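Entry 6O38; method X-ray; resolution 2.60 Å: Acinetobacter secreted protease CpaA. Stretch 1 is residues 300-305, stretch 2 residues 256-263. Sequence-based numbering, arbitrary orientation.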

ATOM      1  N   ASN A 300       9.404  -7.557 -26.942  1.00 34.07           N
ATOM      2  CA  ASN A 300       7.967  -7.722 -27.099  1.00 33.96           C
ATOM      3  C   ASN A 300       7.322  -8.015 -25.750  1.00 33.39           C
ATOM      4  O   ASN A 300       7.884  -8.733 -24.918  1.00 33.10           O
ATOM      5  CB  ASN A 300       7.667  -8.848 -28.088  1.00 34.50           C
ATOM      6  CG  ASN A 300       8.128  -8.523 -29.495  1.00 34.90           C
ATOM      7  OD1 ASN A 300       8.223  -7.356 -29.875  1.00 34.87           O
ATOM      8  ND2 ASN A 300       8.418  -9.557 -30.277  1.00 35.27           N
HETATM    9  N   MSE A 301       6.139  -7.448 -25.537  1.00 34.18           N
HETATM   10  CA  MSE A 301       5.454  -7.555 -24.253  1.00 32.93           C
HETATM   11  C   MSE A 301       5.141  -9.000 -23.876  1.00 33.01           C
HETATM   12  O   MSE A 301       4.505  -9.731 -24.637  1.00 33.56           O
HETATM   13  CB  MSE A 301       4.159  -6.739 -24.273  1.00 34.70           C
HETATM   14  CG  MSE A 301       4.333  -5.291 -24.703  1.00 35.08           C
HETATM   15 SE   MSE A 301       5.355  -4.203 -23.448  0.66 35.01          SE
HETATM   16  CE  MSE A 301       4.146  -4.262 -21.921  1.00 33.45           C
ATOM     17  N   THR A 302       5.606  -9.407 -22.694  1.00 34.81           N
ATOM     18  CA  THR A 302       5.240 -10.690 -22.105  1.00 34.90           C
ATOM     19  C   THR A 302       4.481 -10.513 -20.797  1.00 33.61           C
ATOM     20  O   THR A 302       4.338 -11.479 -20.038  1.00 33.80           O
ATOM     21  CB  THR A 302       6.481 -11.557 -21.872  1.00 35.70           C
ATOM     22  OG1 THR A 302       7.379 -10.880 -20.982  1.00 34.98           O
ATOM     23  CG2 THR A 302       7.194 -11.842 -23.186  1.00 36.89           C
ATOM     24  N   GLN A 303       4.001  -9.303 -20.515  1.00 35.31           N
ATOM     25  CA  GLN A 303       3.223  -8.978 -19.326  1.00 34.25           C
ATOM     26  C   GLN A 303       2.561  -7.622 -19.549  1.00 33.84           C
ATOM     27  O   GLN A 303       2.935  -6.907 -20.487  1.00 34.43           O
ATOM     28  CB  GLN A 303       4.112  -8.969 -18.074  1.00 34.10           C
ATOM     29  CG  GLN A 303       5.247  -7.958 -18.093  1.00 34.24           C
ATOM     30  CD  GLN A 303       6.385  -8.362 -19.008  1.00 35.30           C
ATOM     31  OE1 GLN A 303       6.965  -9.437 -18.859  1.00 35.82           O
ATOM     32  NE2 GLN A 303       6.711  -7.497 -19.963  1.00 35.84           N
ATOM     33  N   PRO A 304       1.572  -7.236 -18.739  1.00 33.01           N
ATOM     34  CA  PRO A 304       0.855  -5.981 -19.019  1.00 33.06           C
ATOM     35  C   PRO A 304       1.711  -4.723 -18.959  1.00 33.51           C
ATOM     36  O   PRO A 304       1.328  -3.716 -19.567  1.00 34.01           O
ATOM     37  CB  PRO A 304      -0.241  -5.959 -17.946  1.00 32.62           C
ATOM     38  CG  PRO A 304      -0.475  -7.391 -17.633  1.00 32.41           C
ATOM     39  CD  PRO A 304       0.881  -8.030 -17.706  1.00 32.62           C
ATOM     40  N   THR A 305       2.845  -4.728 -18.257  1.00 33.32           N
ATOM     41  CA  THR A 305       3.613  -3.504 -18.076  1.00 33.65           C
ATOM     42  C   THR A 305       5.108  -3.788 -18.128  1.00 33.99           C
ATOM     43  O   THR A 305       5.579  -4.830 -17.661  1.00 33.84           O
ATOM     44  CB  THR A 305       3.272  -2.834 -16.733  1.00 33.55           C
ATOM     45  OG1 THR A 305       1.851  -2.799 -16.560  1.00 33.42           O
ATOM     46  CG2 THR A 305       3.820  -1.416 -16.675  1.00 34.14           C
TER
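Stretch 2 256-263: QATLTLKT

Stretch 1 has no regular helix or strand through most of its length, and stretch 2 is loop or turn apart from a short strand that includes Thr 260 and Leu 261. Where they meet, the register runs in opposite directions, though obliquely: the CA atoms of Thr 302 and Thr 260 are 5.5 Å apart, and two residues further along stretch 1 those of Pro 304 and Thr 258 are 5.2 Å apart. Despite this spacing, no backbone-to-backbone hydrogen bond joins them. Thr 258 O lies 3.3 Å from Pro 304 N, but a proline nitrogen carries no hydrogen to share. Thr 258 O rests 3.2 Å from Pro 304 CD and accepts a CA-H...O contact from Gln 303 CA at 3.4 Å.

Side chains supply the polar link. Lys 262, whose CA-to-CB bond points toward stretch 1, has a chain long and flexible enough to bring its ammonium group to the backbone carbonyl of Thr 302. There Lys 262 NZ donates to Thr 302 O at 3.0 Å and, more weakly, to Gln 303 OE1 at 3.2 Å. Gln 303 OE1 also accepts a hydrogen bond from Thr 302 OG1 at 2.6 Å.

Thr 258 also points toward stretch 1, and a branched residue suits its place: its methyl CG2 packs 3.5 Å from Met 301 O, while its OG1 accepts a hydrogen bond from a water at 2.5 Å. The water donates weakly to Met 301 O as well, at 3.4 Å, bridging the stretches. The CA-to-CB bond of Met 301, a selenomethionine, points sideways, and the end of its side chain leads away from stretch 2. Pro 304 offers a compact apolar surface, its CB 4.1 Å from Ala 257 CB and its CG 4.0 Å from Leu 259 CD2. Alanine meets the ring with a single methyl, whereas Leu 259 starts away from stretch 1 and its longer chain brings its end nearer.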

ATOM      1  N   GLN A 256      -7.455  -6.000 -22.428  1.00 32.31           N
ATOM      2  CA  GLN A 256      -6.920  -6.593 -23.643  1.00 32.37           C
ATOM      3  C   GLN A 256      -5.412  -6.784 -23.573  1.00 32.21           C
ATOM      4  O   GLN A 256      -4.806  -7.202 -24.563  1.00 32.45           O
ATOM      5  CB  GLN A 256      -7.277  -5.725 -24.855  1.00 33.15           C
ATOM      6  CG  GLN A 256      -8.769  -5.543 -25.078  1.00 33.66           C
ATOM      7  CD  GLN A 256      -9.077  -4.620 -26.244  1.00 34.84           C
ATOM      8  OE1 GLN A 256      -9.698  -3.570 -26.074  1.00 35.54           O
ATOM      9  NE2 GLN A 256      -8.643  -5.010 -27.438  1.00 34.89           N
ATOM     10  N   ALA A 257      -4.801  -6.492 -22.427  1.00 31.15           N
ATOM     11  CA  ALA A 257      -3.356  -6.515 -22.288  1.00 31.24           C
ATOM     12  C   ALA A 257      -2.820  -7.944 -22.374  1.00 31.14           C
ATOM     13  O   ALA A 257      -3.565  -8.927 -22.341  1.00 31.09           O
ATOM     14  CB  ALA A 257      -2.939  -5.869 -20.967  1.00 31.05           C
ATOM     15  N   THR A 258      -1.497  -8.046 -22.477  1.00 30.94           N
ATOM     16  CA  THR A 258      -0.815  -9.329 -22.623  1.00 31.41           C
ATOM     17  C   THR A 258      -0.764 -10.014 -21.264  1.00 31.12           C
ATOM     18  O   THR A 258       0.020  -9.636 -20.392  1.00 31.04           O
ATOM     19  CB  THR A 258       0.585  -9.127 -23.191  1.00 32.20           C
ATOM     20  OG1 THR A 258       0.498  -8.446 -24.449  1.00 32.63           O
ATOM     21  CG2 THR A 258       1.276 -10.467 -23.393  1.00 33.14           C
ATOM     22  N   LEU A 259      -1.610 -11.022 -21.079  1.00 31.51           N
ATOM     23  CA  LEU A 259      -1.658 -11.782 -19.829  1.00 31.40           C
ATOM     24  C   LEU A 259      -0.874 -13.087 -19.963  1.00 32.55           C
ATOM     25  O   LEU A 259      -1.421 -14.187 -19.886  1.00 33.37           O
ATOM     26  CB  LEU A 259      -3.108 -12.046 -19.432  1.00 31.07           C
ATOM     27  CG  LEU A 259      -4.053 -10.845 -19.464  1.00 30.36           C
ATOM     28  CD1 LEU A 259      -5.468 -11.267 -19.095  1.00 30.42           C
ATOM     29  CD2 LEU A 259      -3.560  -9.744 -18.538  1.00 29.98           C
ATOM     30  N   THR A 260       0.435 -12.955 -20.165  1.00 31.69           N
ATOM     31  CA  THR A 260       1.316 -14.110 -20.272  1.00 33.11           C
ATOM     32  C   THR A 260       1.799 -14.518 -18.886  1.00 33.03           C
ATOM     33  O   THR A 260       2.237 -13.674 -18.099  1.00 32.13           O
ATOM     34  CB  THR A 260       2.505 -13.806 -21.186  1.00 33.92           C
ATOM     35  OG1 THR A 260       2.032 -13.523 -22.507  1.00 34.29           O
ATOM     36  CG2 THR A 260       3.454 -14.994 -21.242  1.00 35.57           C
ATOM     37  N   LEU A 261       1.716 -15.814 -18.595  1.00 33.26           N
ATOM     38  CA  LEU A 261       2.040 -16.358 -17.279  1.00 33.37           C
ATOM     39  C   LEU A 261       3.404 -17.036 -17.362  1.00 34.65           C
ATOM     40  O   LEU A 261       3.519 -18.167 -17.840  1.00 36.54           O
ATOM     41  CB  LEU A 261       0.955 -17.331 -16.829  1.00 34.01           C
ATOM     42  CG  LEU A 261       1.070 -17.917 -15.424  1.00 34.34           C
ATOM     43  CD1 LEU A 261       0.796 -16.854 -14.372  1.00 32.83           C
ATOM     44  CD2 LEU A 261       0.126 -19.096 -15.267  1.00 35.73           C
ATOM     45  N   LYS A 262       4.438 -16.344 -16.890  1.00 34.55           N
ATOM     46  CA  LYS A 262       5.799 -16.851 -16.921  1.00 35.48           C
ATOM     47  C   LYS A 262       6.177 -17.437 -15.563  1.00 35.68           C
ATOM     48  O   LYS A 262       5.394 -17.431 -14.609  1.00 35.18           O
ATOM     49  CB  LYS A 262       6.776 -15.749 -17.331  1.00 34.75           C
ATOM     50  CG  LYS A 262       6.493 -15.133 -18.689  1.00 34.96           C
ATOM     51  CD  LYS A 262       7.506 -14.048 -19.020  1.00 34.46           C
ATOM     52  CE  LYS A 262       7.470 -12.927 -17.992  1.00 33.21           C
ATOM     53  NZ  LYS A 262       6.096 -12.381 -17.802  1.00 32.31           N
ATOM     54  N   THR A 263       7.400 -17.960 -15.484  1.00 36.04           N
ATOM     55  CA  THR A 263       7.911 -18.512 -14.236  1.00 36.32           C
ATOM     56  C   THR A 263       7.934 -17.444 -13.148  1.00 34.81           C
ATOM     57  O   THR A 263       8.522 -16.374 -13.324  1.00 33.88           O
ATOM     58  CB  THR A 263       9.314 -19.082 -14.445  1.00 37.29           C
ATOM     59  OG1 THR A 263       9.309 -19.960 -15.578  1.00 38.84           O
ATOM     60  CG2 THR A 263       9.765 -19.855 -13.215  1.00 37.86           C
TER
HETATM   61  O   HOH W   1       1.836  -8.939 -26.553  1.00 32.72           O